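Local coordinates for protein phosphoribosylaminoimidazole carboxylase (Bombyx mori, PDB 4JA0) that probably catalyses two steps of de novo purine biosynthesis, pairing an AIR carboxylase with a SAICAR synthetase in one bifunctional chain, at residues H266-D278 / Y317-G331. Sequence-based numbering, arbitrary orientation.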
loop_
_atom_site.group_PDB
_atom_site.type_symbol
_atom_site.label_atom_id
_atom_site.label_comp_id
_atom_site.label_asym_id
_atom_site.label_seq_id
_atom_site.Cartn_x
_atom_site.Cartn_y
_atom_site.Cartn_z
ATOM N N HIS A 266 -34.792 -10.777 -26.523
ATOM C CA HIS A 266 -34.114 -9.551 -26.922
ATOM C C HIS A 266 -33.346 -8.938 -25.768
ATOM O O HIS A 266 -33.888 -8.720 -24.680
ATOM C CB HIS A 266 -35.111 -8.542 -27.482
ATOM C CG HIS A 266 -35.889 -9.060 -28.650
ATOM N ND1 HIS A 266 -35.320 -9.294 -29.883
ATOM C CD2 HIS A 266 -37.195 -9.403 -28.765
ATOM C CE1 HIS A 266 -36.243 -9.750 -30.711
ATOM N NE2 HIS A 266 -37.390 -9.827 -30.056
ATOM N N HIS A 267 -32.072 -8.672 -26.011
ATOM C CA HIS A 267 -31.220 -8.056 -25.003
ATOM C C HIS A 267 -30.067 -7.341 -25.646
ATOM O O HIS A 267 -29.722 -7.581 -26.800
ATOM C CB HIS A 267 -30.712 -9.090 -23.996
ATOM C CG HIS A 267 -30.141 -10.319 -24.636
ATOM N ND1 HIS A 267 -28.971 -10.309 -25.368
ATOM C CD2 HIS A 267 -30.612 -11.591 -24.683
ATOM C CE1 HIS A 267 -28.738 -11.528 -25.823
ATOM N NE2 HIS A 267 -29.716 -12.325 -25.420
ATOM N N LYS A 268 -29.516 -6.401 -24.902
ATOM C CA LYS A 268 -28.357 -5.678 -25.367
ATOM C C LYS A 268 -27.418 -5.480 -24.190
ATOM O O LYS A 268 -27.848 -5.117 -23.087
ATOM C CB LYS A 268 -28.769 -4.330 -25.989
ATOM C CG LYS A 268 -27.609 -3.498 -26.497
ATOM C CD LYS A 268 -27.058 -4.046 -27.805
ATOM C CE LYS A 268 -28.085 -3.891 -28.927
ATOM N NZ LYS A 268 -27.539 -4.278 -30.270
ATOM N N VAL A 269 -26.145 -5.758 -24.445
ATOM C CA VAL A 269 -25.049 -5.424 -23.553
ATOM C C VAL A 269 -24.345 -4.244 -24.205
ATOM O O VAL A 269 -23.923 -4.320 -25.367
ATOM C CB VAL A 269 -24.062 -6.613 -23.384
ATOM C CG1 VAL A 269 -22.776 -6.161 -22.769
ATOM C CG2 VAL A 269 -24.681 -7.696 -22.554
ATOM N N VAL A 270 -24.285 -3.126 -23.494
ATOM C CA VAL A 270 -23.604 -1.948 -24.022
ATOM C C VAL A 270 -22.336 -1.677 -23.218
ATOM O O VAL A 270 -22.390 -1.544 -21.988
ATOM C CB VAL A 270 -24.518 -0.705 -24.003
ATOM C CG1 VAL A 270 -23.846 0.445 -24.715
ATOM C CG2 VAL A 270 -25.842 -1.022 -24.662
ATOM N N VAL A 271 -21.198 -1.603 -23.902
ATOM C CA VAL A 271 -19.956 -1.239 -23.240
ATOM C C VAL A 271 -19.612 0.218 -23.526
ATOM O O VAL A 271 -19.345 0.575 -24.666
ATOM C CB VAL A 271 -18.801 -2.129 -23.707
ATOM C CG1 VAL A 271 -17.576 -1.870 -22.859
ATOM C CG2 VAL A 271 -19.189 -3.593 -23.601
ATOM N N PHE A 272 -19.612 1.068 -22.504
ATOM C CA PHE A 272 -19.157 2.449 -22.684
ATOM C C PHE A 272 -17.687 2.537 -22.317
ATOM O O PHE A 272 -17.319 2.214 -21.179
ATOM C CB PHE A 272 -19.909 3.414 -21.761
ATOM C CG PHE A 272 -21.314 3.713 -22.184
ATOM C CD1 PHE A 272 -21.779 3.363 -23.438
ATOM C CD2 PHE A 272 -22.170 4.375 -21.320
ATOM C CE1 PHE A 272 -23.086 3.656 -23.813
ATOM C CE2 PHE A 272 -23.471 4.661 -21.685
ATOM C CZ PHE A 272 -23.930 4.302 -22.931
ATOM N N MET A 273 -16.841 2.966 -23.251
ATOM C CA MET A 273 -15.458 3.267 -22.899
ATOM C C MET A 273 -15.265 4.789 -22.898
ATOM O O MET A 273 -15.764 5.490 -23.789
ATOM C CB MET A 273 -14.481 2.592 -23.858
ATOM C CG MET A 273 -14.725 3.003 -25.263
ATOM S SD MET A 273 -14.257 1.829 -26.529
ATOM C CE MET A 273 -12.530 2.197 -26.598
ATOM N N GLY A 274 -14.549 5.295 -21.893
ATOM C CA GLY A 274 -14.314 6.728 -21.748
ATOM C C GLY A 274 -13.346 7.326 -22.756
ATOM O O GLY A 274 -13.326 8.538 -22.972
ATOM N N SER A 275 -12.542 6.463 -23.371
ATOM C CA SER A 275 -11.566 6.866 -24.386
ATOM C C SER A 275 -11.404 5.774 -25.441
ATOM O O SER A 275 -11.474 4.592 -25.118
ATOM C CB SER A 275 -10.205 7.132 -23.749
ATOM O OG SER A 275 -9.179 7.030 -24.725
ATOM N N PRO A 276 -11.192 6.169 -26.710
ATOM C CA PRO A 276 -10.934 5.187 -27.779
ATOM C C PRO A 276 -9.658 4.354 -27.570
ATOM O O PRO A 276 -9.468 3.355 -28.260
ATOM C CB PRO A 276 -10.803 6.057 -29.040
ATOM C CG PRO A 276 -10.545 7.450 -28.537
ATOM C CD PRO A 276 -11.266 7.551 -27.226
ATOM N N ALA A 277 -8.791 4.742 -26.643
ATOM C CA ALA A 277 -7.603 3.935 -26.414
ATOM C C ALA A 277 -7.974 2.587 -25.770
ATOM O O ALA A 277 -7.221 1.615 -25.870
ATOM C CB ALA A 277 -6.591 4.689 -25.561
ATOM N N ASP A 278 -9.145 2.524 -25.139
ATOM C CA ASP A 278 -9.570 1.322 -24.430
ATOM C C ASP A 278 -10.191 0.266 -25.362
ATOM O O ASP A 278 -10.883 -0.653 -24.923
ATOM C CB ASP A 278 -10.577 1.715 -23.330
ATOM C CG ASP A 278 -9.979 2.659 -22.269
ATOM O OD1 ASP A 278 -8.747 2.595 -22.017
ATOM O OD2 ASP A 278 -10.755 3.470 -21.692
ATOM N N TYR A 317 -30.583 3.952 -25.087
ATOM C CA TYR A 317 -30.594 2.510 -24.859
ATOM C C TYR A 317 -31.746 2.127 -23.929
ATOM O O TYR A 317 -32.277 1.020 -24.006
ATOM C CB TYR A 317 -29.240 2.033 -24.318
ATOM C CG TYR A 317 -28.197 1.903 -25.392
ATOM C CD1 TYR A 317 -28.289 0.896 -26.339
ATOM C CD2 TYR A 317 -27.134 2.783 -25.476
ATOM C CE1 TYR A 317 -27.356 0.762 -27.344
ATOM C CE2 TYR A 317 -26.194 2.667 -26.480
ATOM C CZ TYR A 317 -26.314 1.650 -27.413
ATOM O OH TYR A 317 -25.389 1.502 -28.423
ATOM N N GLU A 318 -32.149 3.079 -23.088
ATOM C CA GLU A 318 -33.233 2.884 -22.136
ATOM C C GLU A 318 -34.627 2.869 -22.786
ATOM O O GLU A 318 -35.628 2.563 -22.116
ATOM C CB GLU A 318 -33.162 3.948 -21.047
ATOM C CG GLU A 318 -32.149 3.641 -19.956
ATOM C CD GLU A 318 -32.299 4.551 -18.748
ATOM O OE1 GLU A 318 -31.984 4.116 -17.613
ATOM O OE2 GLU A 318 -32.744 5.705 -18.936
ATOM N N ASP A 319 -34.682 3.203 -24.076
ATOM C CA ASP A 319 -35.891 3.054 -24.886
ATOM C C ASP A 319 -35.957 1.635 -25.435
ATOM O O ASP A 319 -35.734 1.408 -26.635
ATOM C CB ASP A 319 -35.863 4.051 -26.041
ATOM C CG ASP A 319 -37.120 4.015 -26.912
ATOM O OD1 ASP A 319 -38.193 3.539 -26.459
ATOM O OD2 ASP A 319 -37.015 4.481 -28.074
ATOM N N THR A 320 -36.285 0.682 -24.565
ATOM C CA THR A 320 -36.373 -0.712 -24.963
ATOM C C THR A 320 -37.418 -1.416 -24.135
ATOM O O THR A 320 -37.867 -0.870 -23.130
ATOM C CB THR A 320 -35.004 -1.433 -24.736
ATOM O OG1 THR A 320 -35.064 -2.780 -25.232
ATOM C CG2 THR A 320 -34.620 -1.439 -23.238
ATOM N N HIS A 321 -37.820 -2.613 -24.564
ATOM C CA HIS A 321 -38.568 -3.509 -23.678
ATOM C C HIS A 321 -37.790 -4.807 -23.455
ATOM O O HIS A 321 -38.244 -5.718 -22.762
ATOM C CB HIS A 321 -39.994 -3.744 -24.180
ATOM C CG HIS A 321 -40.901 -2.574 -23.948
ATOM N ND1 HIS A 321 -41.814 -2.132 -24.883
ATOM C CD2 HIS A 321 -41.057 -1.774 -22.864
ATOM C CE1 HIS A 321 -42.474 -1.093 -24.396
ATOM N NE2 HIS A 321 -42.037 -0.858 -23.171
ATOM N N GLY A 322 -36.582 -4.857 -24.004
ATOM C CA GLY A 322 -35.704 -5.981 -23.765
ATOM C C GLY A 322 -34.800 -5.748 -22.573
ATOM O O GLY A 322 -34.873 -4.713 -21.910
ATOM N N ALA A 323 -33.936 -6.719 -22.301
ATOM C CA ALA A 323 -33.011 -6.629 -21.181
ATOM C C ALA A 323 -31.802 -5.769 -21.546
ATOM O O ALA A 323 -31.375 -5.717 -22.705
ATOM C CB ALA A 323 -32.565 -8.008 -20.767
ATOM N N LEU A 324 -31.210 -5.142 -20.541
ATOM C CA LEU A 324 -30.161 -4.195 -20.806
ATOM C C LEU A 324 -29.095 -4.248 -19.736
ATOM O O LEU A 324 -29.387 -4.111 -18.548
ATOM C CB LEU A 324 -30.780 -2.797 -20.890
ATOM C CG LEU A 324 -29.887 -1.616 -21.228
ATOM C CD1 LEU A 324 -29.222 -1.859 -22.564
ATOM C CD2 LEU A 324 -30.726 -0.353 -21.254
ATOM N N VAL A 325 -27.853 -4.445 -20.160
ATOM C CA VAL A 325 -26.706 -4.406 -19.258
ATOM C C VAL A 325 -25.646 -3.451 -19.776
ATOM O O VAL A 325 -25.240 -3.554 -20.939
ATOM C CB VAL A 325 -26.081 -5.783 -19.097
ATOM C CG1 VAL A 325 -24.805 -5.665 -18.308
ATOM C CG2 VAL A 325 -27.035 -6.697 -18.383
ATOM N N PHE A 326 -25.199 -2.532 -18.919
ATOM C CA PHE A 326 -24.096 -1.617 -19.245
ATOM C C PHE A 326 -22.769 -2.049 -18.645
ATOM O O PHE A 326 -22.683 -2.352 -17.449
ATOM C CB PHE A 326 -24.392 -0.211 -18.752
ATOM C CG PHE A 326 -25.556 0.421 -19.411
ATOM C CD1 PHE A 326 -25.550 0.642 -20.779
ATOM C CD2 PHE A 326 -26.650 0.828 -18.664
ATOM C CE1 PHE A 326 -26.635 1.241 -21.404
ATOM C CE2 PHE A 326 -27.737 1.440 -19.278
ATOM C CZ PHE A 326 -27.733 1.644 -20.648
ATOM N N ILE A 327 -21.731 -2.050 -19.473
ATOM C CA ILE A 327 -20.375 -2.277 -18.985
ATOM C C ILE A 327 -19.569 -1.001 -19.117
ATOM O O ILE A 327 -19.503 -0.421 -20.210
ATOM C CB ILE A 327 -19.691 -3.439 -19.730
ATOM C CG1 ILE A 327 -20.418 -4.754 -19.381
ATOM C CG2 ILE A 327 -18.186 -3.503 -19.391
ATOM C CD1 ILE A 327 -19.982 -5.935 -20.202
ATOM N N ALA A 328 -19.003 -0.552 -17.990
ATOM C CA ALA A 328 -18.224 0.693 -17.953
ATOM C C ALA A 328 -16.729 0.454 -17.920
ATOM O O ALA A 328 -16.189 -0.076 -16.933
ATOM C CB ALA A 328 -18.644 1.563 -16.768
ATOM N N VAL A 329 -16.072 0.901 -18.990
ATOM C CA VAL A 329 -14.623 0.785 -19.142
ATOM C C VAL A 329 -13.934 2.156 -19.129
ATOM O O VAL A 329 -13.953 2.891 -20.114
ATOM C CB VAL A 329 -14.272 0.047 -20.447
ATOM C CG1 VAL A 329 -12.761 -0.066 -20.618
ATOM C CG2 VAL A 329 -14.908 -1.320 -20.464
ATOM N N ALA A 330 -13.318 2.495 -18.009
ATOM C CA ALA A 330 -12.652 3.792 -17.890
ATOM C C ALA A 330 -11.346 3.662 -17.115
ATOM O O ALA A 330 -11.342 3.245 -15.952
ATOM C CB ALA A 330 -13.570 4.815 -17.231
ATOM N N GLY A 331 -10.239 4.004 -17.762
ATOM C CA GLY A 331 -8.951 4.013 -17.089
ATOM C C GLY A 331 -8.852 5.155 -16.085
ATOM O O GLY A 331 -9.787 5.965 -15.958
#
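Val270 packs against one face of the Tyr317 ring, its CG2 methyl making a CH-pi contact 3.6 Å from the ring centroid and 15° off the normal. The other methyl, CG1, placed anti to the backbone N (chi1 -173°), reaches the CE2 and CZ side of the same ring, so both branches of the valine touch the tyrosine. Phe326 meets this valine differently: Val270 CB lies at the edge of its ring, near the plane, 3.6 Å from Phe326 CD1. Farther along, the Phe272 and Phe326 rings are tilted 30° to each other and so far offset that they hardly overlap, centroids 5.6 Å apart, while Tyr317 CE2 comes to the edge of Phe272. Strand 323-329 is the central strand of the five-stranded parallel sheet (order 2-1-3-4-5) of the AIR carboxylase domain, an alpha/beta sandwich of PurE type, with 267-273 beside it; eight backbone hydrogen bonds join the strands, from the His266 carbonyl at one end to the Gly274 amide at the other, Lys268, Val270 and Phe272 each using both N and O. On the sheet face bearing Val271, the CG1 methyl of that residue meets Val329 CG2 at 3.6 Å, and Val269 CG1 touches Ile327 CD1 at 3.8 Å. Helices 279-291 and 380-391 cover this side. The Tyr317 hydroxyl is hydrogen-bonded to Arg299 and Asp297 of neighbouring strand 296-300, which fixes the outer end of the ring. An alanine at Tyr317 would strip the aromatic cover from Val270 and is likely to leave Arg299 and Asp297 without their shared hydroxyl partner. Past the strand end, Asp278 rests its CB against Val329 CG1 at 3.9 Å.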